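Local coordinates for protein Rab GDP-dissociation inhibitor (Saccharomyces cerevisiae, PDB 2BCG) that keeps Rab GTPases in their inactive state by slowing the release of GDP from Sec4 and extracts GDP-bound Ypt7 from vacuolar membranes, at residues Leu29-Val32 with Lys36-His39; Gln43-Tyr46 with Ala50-Val53; Val268-Asp273 with Thr297-Lys302; Tyr362-Ser367 with Lys384-Ile389. All coordinates share one frame; numbering follows the deposited sequence.

Contact 1: Leu29-Val32 with Lys36-His39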
loop_
_atom_site.group_PDB
_atom_site.type_symbol
_atom_site.label_atom_id
_atom_site.label_comp_id
_atom_site.label_asym_id
_atom_site.label_seq_id
_atom_site.Cartn_x
_atom_site.Cartn_y
_atom_site.Cartn_z
ATOM N N LEU A 29 -12.325 5.886 3.779
ATOM C CA LEU A 29 -13.020 7.170 3.600
ATOM C C LEU A 29 -14.413 7.135 4.186
ATOM O O LEU A 29 -14.861 8.109 4.825
ATOM C CB LEU A 29 -13.090 7.558 2.111
ATOM C CG LEU A 29 -11.732 7.877 1.480
ATOM C CD1 LEU A 29 -11.926 8.087 0.015
ATOM C CD2 LEU A 29 -11.048 9.089 2.160
ATOM N N LEU A 30 -15.115 6.026 3.976
ATOM C CA LEU A 30 -16.480 5.924 4.492
ATOM C C LEU A 30 -16.506 5.798 6.023
ATOM O O LEU A 30 -17.367 6.384 6.656
ATOM C CB LEU A 30 -17.191 4.766 3.830
ATOM C CG LEU A 30 -17.464 5.009 2.327
ATOM C CD1 LEU A 30 -17.852 3.708 1.651
ATOM C CD2 LEU A 30 -18.606 6.069 2.129
ATOM N N SER A 31 -15.553 5.070 6.621
ATOM C CA SER A 31 -15.424 5.018 8.065
ATOM C C SER A 31 -15.149 6.436 8.597
ATOM O O SER A 31 -15.775 6.871 9.593
ATOM C CB SER A 31 -14.339 4.026 8.495
ATOM O OG SER A 31 -14.799 2.693 8.309
ATOM N N VAL A 32 -14.240 7.152 7.934
ATOM C CA VAL A 32 -13.958 8.552 8.323
ATOM C C VAL A 32 -15.221 9.430 8.256
ATOM O O VAL A 32 -15.402 10.308 9.120
ATOM C CB VAL A 32 -12.807 9.158 7.475
ATOM C CG1 VAL A 32 -12.712 10.688 7.687
ATOM C CG2 VAL A 32 -11.502 8.509 7.872
ATOM N N LYS A 36 -20.703 2.975 9.403
ATOM C CA LYS A 36 -20.379 1.708 10.095
ATOM C C LYS A 36 -20.100 0.649 9.027
ATOM O O LYS A 36 -21.009 0.228 8.311
ATOM C CB LYS A 36 -21.596 1.288 10.951
ATOM C CG LYS A 36 -21.418 0.016 11.775
ATOM C CD LYS A 36 -22.722 -0.309 12.486
ATOM C CE LYS A 36 -22.553 -1.504 13.403
ATOM N NZ LYS A 36 -23.870 -1.958 13.940
ATOM N N VAL A 37 -18.831 0.246 8.896
ATOM C CA VAL A 37 -18.367 -0.564 7.749
ATOM C C VAL A 37 -17.931 -1.962 8.194
ATOM O O VAL A 37 -17.249 -2.094 9.210
ATOM C CB VAL A 37 -17.153 0.121 7.042
ATOM C CG1 VAL A 37 -16.598 -0.758 5.921
ATOM C CG2 VAL A 37 -17.611 1.467 6.451
ATOM N N LEU A 38 -18.363 -2.978 7.440
ATOM C CA LEU A 38 -17.882 -4.353 7.630
ATOM C C LEU A 38 -17.108 -4.721 6.380
ATOM O O LEU A 38 -17.659 -4.626 5.288
ATOM C CB LEU A 38 -19.034 -5.352 7.792
ATOM C CG LEU A 38 -18.573 -6.821 7.894
ATOM C CD1 LEU A 38 -17.664 -7.039 9.082
ATOM C CD2 LEU A 38 -19.801 -7.713 8.011
ATOM N N HIS A 39 -15.831 -5.094 6.540
ATOM C CA HIS A 39 -14.926 -5.362 5.404
ATOM C C HIS A 39 -14.475 -6.828 5.468
ATOM O O HIS A 39 -13.843 -7.240 6.447
ATOM C CB HIS A 39 -13.733 -4.402 5.429
ATOM C CG HIS A 39 -13.063 -4.232 4.100
ATOM N ND1 HIS A 39 -12.302 -3.124 3.769
ATOM C CD2 HIS A 39 -13.056 -5.033 3.010
ATOM C CE1 HIS A 39 -11.841 -3.267 2.539
ATOM N NE2 HIS A 39 -12.279 -4.419 2.056
HETATM O O HOH W 1 -16.826 1.880 10.101
#

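Contact 2: Gln43-Tyr46 with Ala50-Val53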
loop_
_atom_site.group_PDB
_atom_site.type_symbol
_atom_site.label_atom_id
_atom_site.label_comp_id
_atom_site.label_asym_id
_atom_site.label_seq_id
_atom_site.Cartn_x
_atom_site.Cartn_y
_atom_site.Cartn_z
ATOM N N GLN A 43 -9.912 -14.301 1.110
ATOM C CA GLN A 43 -8.503 -14.678 1.118
ATOM C C GLN A 43 -7.939 -14.492 2.525
ATOM O O GLN A 43 -8.499 -13.747 3.347
ATOM C CB GLN A 43 -7.705 -13.876 0.079
ATOM C CG GLN A 43 -8.268 -13.977 -1.333
ATOM C CD GLN A 43 -7.303 -13.578 -2.415
ATOM O OE1 GLN A 43 -7.095 -14.343 -3.360
ATOM N NE2 GLN A 43 -6.697 -12.395 -2.302
ATOM N N ASP A 44 -6.822 -15.159 2.800
ATOM C CA ASP A 44 -6.301 -15.196 4.148
ATOM C C ASP A 44 -5.314 -14.060 4.427
ATOM O O ASP A 44 -4.551 -14.105 5.423
ATOM C CB ASP A 44 -5.678 -16.580 4.440
ATOM C CG ASP A 44 -4.420 -16.856 3.618
ATOM O OD1 ASP A 44 -3.909 -18.004 3.695
ATOM O OD2 ASP A 44 -3.893 -15.942 2.942
ATOM N N HIS A 45 -5.288 -13.046 3.551
ATOM C CA HIS A 45 -4.337 -11.939 3.642
ATOM C C HIS A 45 -4.927 -10.692 2.987
ATOM O O HIS A 45 -5.897 -10.789 2.228
ATOM C CB HIS A 45 -3.041 -12.329 2.916
ATOM C CG HIS A 45 -3.235 -12.596 1.458
ATOM N ND1 HIS A 45 -3.687 -13.809 0.974
ATOM C CD2 HIS A 45 -3.046 -11.799 0.374
ATOM C CE1 HIS A 45 -3.779 -13.741 -0.344
ATOM N NE2 HIS A 45 -3.377 -12.542 -0.734
ATOM N N TYR A 46 -4.365 -9.524 3.284
ATOM C CA TYR A 46 -4.779 -8.278 2.645
ATOM C C TYR A 46 -4.194 -8.075 1.256
ATOM O O TYR A 46 -3.062 -8.502 0.966
ATOM C CB TYR A 46 -4.359 -7.033 3.482
ATOM C CG TYR A 46 -5.110 -6.878 4.788
ATOM C CD1 TYR A 46 -6.271 -6.080 4.847
ATOM C CD2 TYR A 46 -4.680 -7.513 5.972
ATOM C CE1 TYR A 46 -6.985 -5.945 6.039
ATOM C CE2 TYR A 46 -5.405 -7.393 7.174
ATOM C CZ TYR A 46 -6.544 -6.579 7.202
ATOM O OH TYR A 46 -7.228 -6.420 8.373
ATOM N N ALA A 50 -3.796 -6.890 -6.166
ATOM C CA ALA A 50 -2.577 -6.098 -6.196
ATOM C C ALA A 50 -1.737 -6.265 -4.905
ATOM O O ALA A 50 -0.974 -5.388 -4.547
ATOM C CB ALA A 50 -2.868 -4.617 -6.454
ATOM N N ALA A 51 -1.937 -7.383 -4.210
ATOM C CA ALA A 51 -1.122 -7.755 -3.047
ATOM C C ALA A 51 0.374 -7.834 -3.393
ATOM O O ALA A 51 0.741 -8.023 -4.563
ATOM C CB ALA A 51 -1.561 -9.128 -2.530
ATOM N N SER A 52 1.199 -7.760 -2.350
ATOM C CA SER A 52 2.583 -8.142 -2.429
ATOM C C SER A 52 2.721 -9.465 -1.702
ATOM O O SER A 52 2.122 -9.637 -0.611
ATOM C CB SER A 52 3.482 -7.070 -1.794
ATOM O OG SER A 52 3.335 -5.791 -2.405
ATOM N N VAL A 53 3.482 -10.413 -2.271
ATOM C CA VAL A 53 3.532 -11.752 -1.690
ATOM C C VAL A 53 4.967 -12.217 -1.448
ATOM O O VAL A 53 5.936 -11.636 -1.967
ATOM C CB VAL A 53 2.810 -12.751 -2.614
ATOM C CG1 VAL A 53 1.333 -12.328 -2.830
ATOM C CG2 VAL A 53 3.546 -12.885 -3.943
HETATM O O HOH W 2 -0.134 -7.595 0.365
#

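Contact 3: Val268-Asp273 with Thr297-Lys302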
loop_
_atom_site.group_PDB
_atom_site.type_symbol
_atom_site.label_atom_id
_atom_site.label_comp_id
_atom_site.label_asym_id
_atom_site.label_seq_id
_atom_site.Cartn_x
_atom_site.Cartn_y
_atom_site.Cartn_z
ATOM N N VAL A 268 -24.658 -14.429 -1.249
ATOM C CA VAL A 268 -25.081 -13.035 -1.262
ATOM C C VAL A 268 -26.606 -12.979 -1.163
ATOM O O VAL A 268 -27.288 -13.749 -1.832
ATOM C CB VAL A 268 -24.612 -12.317 -2.548
ATOM C CG1 VAL A 268 -25.016 -10.875 -2.525
ATOM C CG2 VAL A 268 -23.089 -12.410 -2.662
ATOM N N LEU A 269 -27.121 -12.082 -0.326
ATOM C CA LEU A 269 -28.568 -11.967 -0.096
ATOM C C LEU A 269 -29.146 -10.754 -0.818
ATOM O O LEU A 269 -28.553 -9.677 -0.831
ATOM C CB LEU A 269 -28.890 -11.910 1.400
ATOM C CG LEU A 269 -28.361 -13.085 2.231
ATOM C CD1 LEU A 269 -28.550 -12.819 3.697
ATOM C CD2 LEU A 269 -28.995 -14.418 1.826
ATOM N N TYR A 270 -30.322 -10.948 -1.413
ATOM C CA TYR A 270 -30.974 -9.942 -2.242
ATOM C C TYR A 270 -32.415 -9.765 -1.803
ATOM O O TYR A 270 -33.044 -10.732 -1.364
ATOM C CB TYR A 270 -30.985 -10.388 -3.697
ATOM C CG TYR A 270 -29.611 -10.581 -4.294
ATOM C CD1 TYR A 270 -29.004 -11.840 -4.282
ATOM C CD2 TYR A 270 -28.928 -9.515 -4.892
ATOM C CE1 TYR A 270 -27.747 -12.042 -4.834
ATOM C CE2 TYR A 270 -27.664 -9.700 -5.445
ATOM C CZ TYR A 270 -27.082 -10.964 -5.403
ATOM O OH TYR A 270 -25.832 -11.192 -5.946
ATOM N N LYS A 271 -32.920 -8.542 -1.907
ATOM C CA LYS A 271 -34.345 -8.277 -1.700
ATOM C C LYS A 271 -35.137 -9.032 -2.774
ATOM O O LYS A 271 -34.867 -8.889 -3.967
ATOM C CB LYS A 271 -34.631 -6.771 -1.747
ATOM C CG LYS A 271 -36.090 -6.388 -1.405
ATOM C CD LYS A 271 -36.345 -4.881 -1.465
ATOM C CE LYS A 271 -35.680 -4.133 -0.299
ATOM N NZ LYS A 271 -35.421 -2.667 -0.558
ATOM N N LYS A 272 -36.090 -9.853 -2.336
ATOM C CA LYS A 272 -36.855 -10.740 -3.229
ATOM C C LYS A 272 -37.432 -10.052 -4.483
ATOM O O LYS A 272 -37.876 -8.892 -4.427
ATOM C CB LYS A 272 -37.948 -11.483 -2.437
ATOM C CG LYS A 272 -38.649 -12.617 -3.207
ATOM C CD LYS A 272 -38.720 -13.902 -2.383
ATOM C CE LYS A 272 -37.655 -14.923 -2.823
ATOM N NZ LYS A 272 -37.763 -16.241 -2.103
ATOM N N ASP A 273 -37.381 -10.776 -5.606
ATOM C CA ASP A 273 -37.873 -10.319 -6.931
ATOM C C ASP A 273 -37.352 -8.932 -7.378
ATOM O O ASP A 273 -38.051 -8.224 -8.135
ATOM C CB ASP A 273 -39.425 -10.309 -7.018
ATOM C CG ASP A 273 -40.086 -11.633 -6.610
ATOM O OD1 ASP A 273 -41.240 -11.555 -6.122
ATOM O OD2 ASP A 273 -39.492 -12.731 -6.783
ATOM N N THR A 297 -14.149 -10.147 -8.456
ATOM C CA THR A 297 -14.120 -11.582 -8.128
ATOM C C THR A 297 -15.300 -12.013 -7.260
ATOM O O THR A 297 -15.598 -13.211 -7.178
ATOM C CB THR A 297 -12.806 -12.005 -7.433
ATOM O OG1 THR A 297 -12.802 -11.508 -6.097
ATOM C CG2 THR A 297 -11.552 -11.505 -8.208
ATOM N N TYR A 298 -15.978 -11.056 -6.623
ATOM C CA TYR A 298 -17.152 -11.383 -5.799
ATOM C C TYR A 298 -18.456 -11.406 -6.578
ATOM O O TYR A 298 -19.434 -11.970 -6.089
ATOM C CB TYR A 298 -17.290 -10.408 -4.619
ATOM C CG TYR A 298 -16.183 -10.630 -3.640
ATOM C CD1 TYR A 298 -16.312 -11.554 -2.566
ATOM C CD2 TYR A 298 -14.964 -9.985 -3.813
ATOM C CE1 TYR A 298 -15.255 -11.786 -1.675
ATOM C CE2 TYR A 298 -13.884 -10.230 -2.926
ATOM C CZ TYR A 298 -14.052 -11.104 -1.861
ATOM O OH TYR A 298 -13.016 -11.349 -0.996
ATOM N N PHE A 299 -18.467 -10.774 -7.741
ATOM C CA PHE A 299 -19.697 -10.640 -8.555
ATOM C C PHE A 299 -19.295 -10.743 -10.023
ATOM O O PHE A 299 -19.492 -9.781 -10.775
ATOM C CB PHE A 299 -20.407 -9.298 -8.323
ATOM C CG PHE A 299 -20.978 -9.131 -6.950
ATOM C CD1 PHE A 299 -20.232 -8.546 -5.928
ATOM C CD2 PHE A 299 -22.289 -9.535 -6.675
ATOM C CE1 PHE A 299 -20.794 -8.370 -4.643
ATOM C CE2 PHE A 299 -22.837 -9.367 -5.403
ATOM C CZ PHE A 299 -22.093 -8.792 -4.386
ATOM N N PRO A 300 -18.755 -11.901 -10.430
ATOM C CA PRO A 300 -18.291 -12.027 -11.817
ATOM C C PRO A 300 -19.415 -11.833 -12.834
ATOM O O PRO A 300 -19.181 -11.259 -13.914
ATOM C CB PRO A 300 -17.692 -13.446 -11.883
ATOM C CG PRO A 300 -18.309 -14.198 -10.739
ATOM C CD PRO A 300 -18.529 -13.144 -9.650
ATOM N N GLU A 301 -20.628 -12.250 -12.461
ATOM C CA GLU A 301 -21.796 -12.067 -13.342
ATOM C C GLU A 301 -22.167 -10.604 -13.604
ATOM O O GLU A 301 -22.796 -10.308 -14.623
ATOM C CB GLU A 301 -23.030 -12.876 -12.890
ATOM C CG GLU A 301 -23.037 -13.444 -11.482
ATOM C CD GLU A 301 -23.277 -12.404 -10.389
ATOM O OE1 GLU A 301 -24.375 -11.783 -10.334
ATOM O OE2 GLU A 301 -22.375 -12.254 -9.550
ATOM N N LYS A 302 -21.748 -9.695 -12.712
ATOM C CA LYS A 302 -22.072 -8.281 -12.805
ATOM C C LYS A 302 -20.956 -7.484 -13.474
ATOM O O LYS A 302 -21.021 -6.238 -13.515
ATOM C CB LYS A 302 -22.290 -7.692 -11.404
ATOM C CG LYS A 302 -23.450 -8.273 -10.626
ATOM C CD LYS A 302 -24.759 -7.563 -10.959
ATOM C CE LYS A 302 -25.948 -8.302 -10.368
ATOM N NZ LYS A 302 -27.194 -7.499 -10.481
#

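Contact 4: Tyr362-Ser367 with Lys384-Ile389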
loop_
_atom_site.group_PDB
_atom_site.type_symbol
_atom_site.label_atom_id
_atom_site.label_comp_id
_atom_site.label_asym_id
_atom_site.label_seq_id
_atom_site.Cartn_x
_atom_site.Cartn_y
_atom_site.Cartn_z
ATOM N N TYR A 362 17.151 -7.781 -7.549
ATOM C CA TYR A 362 16.271 -6.767 -8.141
ATOM C C TYR A 362 15.044 -7.490 -8.602
ATOM O O TYR A 362 15.135 -8.640 -9.037
ATOM C CB TYR A 362 16.960 -6.038 -9.319
ATOM C CG TYR A 362 18.119 -5.161 -8.880
ATOM C CD1 TYR A 362 19.317 -5.729 -8.402
ATOM C CD2 TYR A 362 18.022 -3.768 -8.945
ATOM C CE1 TYR A 362 20.372 -4.917 -7.985
ATOM C CE2 TYR A 362 19.083 -2.958 -8.542
ATOM C CZ TYR A 362 20.242 -3.550 -8.055
ATOM O OH TYR A 362 21.300 -2.778 -7.665
ATOM N N LEU A 363 13.915 -6.794 -8.517
ATOM C CA LEU A 363 12.677 -7.275 -9.093
ATOM C C LEU A 363 12.407 -6.406 -10.324
ATOM O O LEU A 363 12.442 -5.185 -10.266
ATOM C CB LEU A 363 11.511 -7.110 -8.109
ATOM C CG LEU A 363 11.560 -7.989 -6.839
ATOM C CD1 LEU A 363 10.481 -7.597 -5.862
ATOM C CD2 LEU A 363 11.406 -9.448 -7.247
ATOM N N ALA A 364 12.125 -7.051 -11.436
ATOM C CA ALA A 364 11.811 -6.327 -12.671
ATOM C C ALA A 364 10.529 -6.923 -13.172
ATOM O O ALA A 364 10.486 -8.112 -13.552
ATOM C CB ALA A 364 12.917 -6.504 -13.693
ATOM N N ILE A 365 9.466 -6.132 -13.114
ATOM C CA ILE A 365 8.181 -6.637 -13.537
ATOM C C ILE A 365 7.816 -5.998 -14.876
ATOM O O ILE A 365 7.722 -4.779 -15.001
ATOM C CB ILE A 365 7.089 -6.346 -12.516
ATOM C CG1 ILE A 365 7.506 -6.890 -11.130
ATOM C CG2 ILE A 365 5.793 -6.988 -12.997
ATOM C CD1 ILE A 365 6.403 -6.743 -10.051
ATOM N N ILE A 366 7.678 -6.836 -15.887
ATOM C CA ILE A 366 7.428 -6.383 -17.253
ATOM C C ILE A 366 5.937 -6.570 -17.504
ATOM O O ILE A 366 5.364 -7.612 -17.136
ATOM C CB ILE A 366 8.210 -7.232 -18.278
ATOM C CG1 ILE A 366 9.743 -7.118 -18.060
ATOM C CG2 ILE A 366 7.845 -6.825 -19.699
ATOM C CD1 ILE A 366 10.491 -8.260 -18.741
ATOM N N SER A 367 5.308 -5.604 -18.157
ATOM C CA SER A 367 3.886 -5.788 -18.470
ATOM C C SER A 367 3.484 -5.093 -19.747
ATOM O O SER A 367 4.050 -4.069 -20.124
ATOM C CB SER A 367 3.018 -5.342 -17.314
ATOM O OG SER A 367 3.060 -3.966 -17.181
ATOM N N LYS A 384 15.273 -8.776 -22.907
ATOM C CA LYS A 384 16.644 -8.528 -23.397
ATOM C C LYS A 384 17.325 -7.342 -22.695
ATOM O O LYS A 384 18.564 -7.260 -22.659
ATOM C CB LYS A 384 16.637 -8.269 -24.889
ATOM C CG LYS A 384 16.693 -9.513 -25.727
ATOM C CD LYS A 384 16.445 -9.137 -27.175
ATOM C CE LYS A 384 17.091 -10.110 -28.137
ATOM N NZ LYS A 384 16.245 -10.270 -29.357
ATOM N N LEU A 385 16.531 -6.404 -22.169
ATOM C CA LEU A 385 17.101 -5.210 -21.519
ATOM C C LEU A 385 17.606 -5.547 -20.125
ATOM O O LEU A 385 18.289 -4.750 -19.516
ATOM C CB LEU A 385 16.057 -4.113 -21.400
ATOM C CG LEU A 385 15.534 -3.526 -22.711
ATOM C CD1 LEU A 385 14.353 -2.586 -22.476
ATOM C CD2 LEU A 385 16.672 -2.771 -23.416
ATOM N N LEU A 386 17.239 -6.709 -19.594
ATOM C CA LEU A 386 17.508 -6.966 -18.170
ATOM C C LEU A 386 18.811 -7.640 -17.834
ATOM O O LEU A 386 19.157 -7.722 -16.665
ATOM C CB LEU A 386 16.394 -7.826 -17.558
ATOM C CG LEU A 386 14.987 -7.240 -17.710
ATOM C CD1 LEU A 386 13.976 -8.137 -16.994
ATOM C CD2 LEU A 386 14.867 -5.816 -17.156
ATOM N N GLY A 387 19.538 -8.138 -18.835
ATOM C CA GLY A 387 20.683 -8.982 -18.528
ATOM C C GLY A 387 20.217 -10.376 -18.045
ATOM O O GLY A 387 19.046 -10.745 -18.177
ATOM N N PRO A 388 21.140 -11.180 -17.488
ATOM C CA PRO A 388 20.736 -12.536 -17.082
ATOM C C PRO A 388 19.610 -12.529 -16.039
ATOM O O PRO A 388 19.616 -11.747 -15.110
ATOM C CB PRO A 388 22.024 -13.136 -16.514
ATOM C CG PRO A 388 23.134 -12.363 -17.185
ATOM C CD PRO A 388 22.593 -10.963 -17.329
ATOM N N ILE A 389 18.656 -13.439 -16.201
ATOM C CA ILE A 389 17.480 -13.477 -15.301
ATOM C C ILE A 389 17.545 -14.776 -14.485
ATOM O O ILE A 389 17.725 -15.874 -15.059
ATOM C CB ILE A 389 16.143 -13.378 -16.110
ATOM C CG1 ILE A 389 16.038 -12.039 -16.878
ATOM C CG2 ILE A 389 14.942 -13.657 -15.176
ATOM C CD1 ILE A 389 14.997 -12.028 -18.015
#

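Contact 1: Leu29-Val32 with Lys36-His39
Val37, the first residue of strand 37-40, packs its side chain against Leu30 and Ser31 near the end of helix 21-32. This joins the helix and second strand of the beta-alpha-beta unit (strand 14-17, helix 21-32, strand 37-40) that opens the Rossmann-like part of the protein. Starting at the root of the valine, its CB already lies against the serine hydroxyl, with Ser31 OG 3.7 Å from Val37 CB. The contact continues along one branch. Val37 CG2, anti to its own carbonyl carbon, enters the notch between two consecutive helix residues: Ser31 OG is 3.6 Å from it, and Leu30 CB touches the same methyl at 4.2 Å. CG1 takes the other direction, anti to the backbone N (chi1 176°), and the valine as a whole also packs on Val16 and Ser27 of the same unit.

On the helix side, Ser31 keeps OG beside its backbone N (chi1 -73°), where the hydroxyl can pack on the valine and still form polar bonds. It is hydrogen-bonded to Ser252 OG and, weakly, to Ser27 O one turn back, so this buried hydroxyl is well supplied with partners. A water bridges the two segments. It lies 2.8 Å from Ser31 OG, and it accepts the N-H of Val37, with 2.9 Å between the water oxygen and Val37 N.

Contact 2: Gln43-Tyr46 with Ala50-Val53
The methyl group of Ala51 receives two neighbours from the segment 43-46, the ring of His45 and the carbonyl oxygen of Tyr46. Both are van der Waals contacts. His45 approaches with its rim: CD2 lies 4.2 Å from Ala51 CB, and the methyl sits near the ring plane, not over a face. Tyr46 contributes main chain, with its O 3.9 Å from Ala51 CB, while its phenol leads away from the strand.

The direct hydrogen bonding is local. On the flank of the imidazole across from CD2, His45 ND1 donates to Asp44 OD2 at 2.9 Å, with an N-H...O angle of 162°. The carboxylate oxygen is only 7° out of the ring plane, a geometry that restrains rotation of the ring. With chi1 at 62°, the imidazole stands between the backbone N and carbonyl carbon of His45, and its CD2 edge is turned to Ala51.

A water makes the polar link between the segments. It donates to Tyr46 O at 3.1 Å and accepts from Ser52 N at 3.0 Å, tying the loop backbone to the start of strand 52-53, which pairs with strand 84-85. The Tyr46 ring packs on Gln246 and Ala249 of helix 243-254, in the Ypt1-interacting region, and its OH is hydrogen-bonded to the backbone of the partner protein in the complex. Through Tyr46 the loop is thus probably part of the Rab-binding platform.

Contact 3: Val268-Asp273 with Thr297-Lys302
Phe299 meets Val268 and Tyr270, which lie two apart on strand 267-271 and both direct their side chains to it. The apolar part belongs to Val268. Its CG1 is 3.9 Å from Phe299 CE2, and its CG2 also comes close, 4.1 Å from Phe299 CZ. Both methyls meet the CE2-CZ end of the ring, CG1 at the edge near its plane and CG2 displaced to one side of the plane. A chi1 of -67° carries the phenyl over to the strand, although the CB of Phe299 does not itself point there.

The second kind is a polar atom at an aromatic edge. Tyr270 OH lies in the plane of the phenyl ring, 3.5 Å from Phe299 CE2, where the oxygen probably benefits from the weakly positive C-H rim. The two aromatic side chains run past each other in opposite directions.

Within the loop, Lys302 N bonds to Phe299 O at 3.0 Å, closing the short 3-10 turn behind the phenylalanine. Strand 267-271 is an edge of the three-stranded antiparallel sheet that comes, in sequence, between strands 258-260 and 292-294 of the parallel sheet. Ile411, on strand 411-413 at one edge of that parallel sheet, touches both Phe299 and Tyr270, while Leu413 and Leu17 of strand 14-17 add to the packing of the phenyl.

Contact 4: Tyr362-Ser367 with Lys384-Ile389
Leu386 and Ile366 both have extended outer torsions, chi2 -177° for the leucine and 162° for the isoleucine, and this lets their ends reach each other. In each, the gamma carbon that leads to the tip, Leu386 CG or Ile366 CG1, lies beside the backbone N. The result is a tip-to-tip meeting, with Ile366 CD1 3.9 Å from Leu386 CD1.

Ala364, on the same face of the strand, offers a shorter side chain, and the leucine fork comes in on it with both prongs. Ala364 CB is 3.8 Å from Leu386 CD1 and 4.0 Å from Leu386 CD2. CD1 is therefore shared between the two strand residues, while CD2 meets the alanine. All three side chains are buried, and the contact is purely apolar. Ile366 also packs on Ala382 and Phe383 of helix 380-383, which leads into the loop carrying Leu386, and on Ile345 and Val347 of strand 345-351.

Strand 362-369 lies inside the large mixed sheet. From it the chain passes through helices 375-378 and 380-383 and this loop to strand 391-402, which runs parallel to it on the far side of strand 303-317. Leu386 thus packs the connection of a beta-alpha-beta crossover onto the sheet it spans.

In the fold
Contacts 1, 2 and 3 belong to the Rossmann-like part of the chain. Contact 2 follows contact 1 directly in sequence, their centres 20 Å apart, as the chain runs off strand 37-40 toward the Rab-binding face. Contact 3, centred 21 Å from contact 1, comes within about 5 Å of contact 2 at the nearest atoms without touching it. Contact 4 packs the mixed sheet on the other side of the chain's centre from contact 1, 40 Å away between centres, while contact 2 approaches it to about 7 Å at the nearest atoms. None of the four supplies residues to the geranylgeranyl pockets, whose lining includes Leu154 and Cys223.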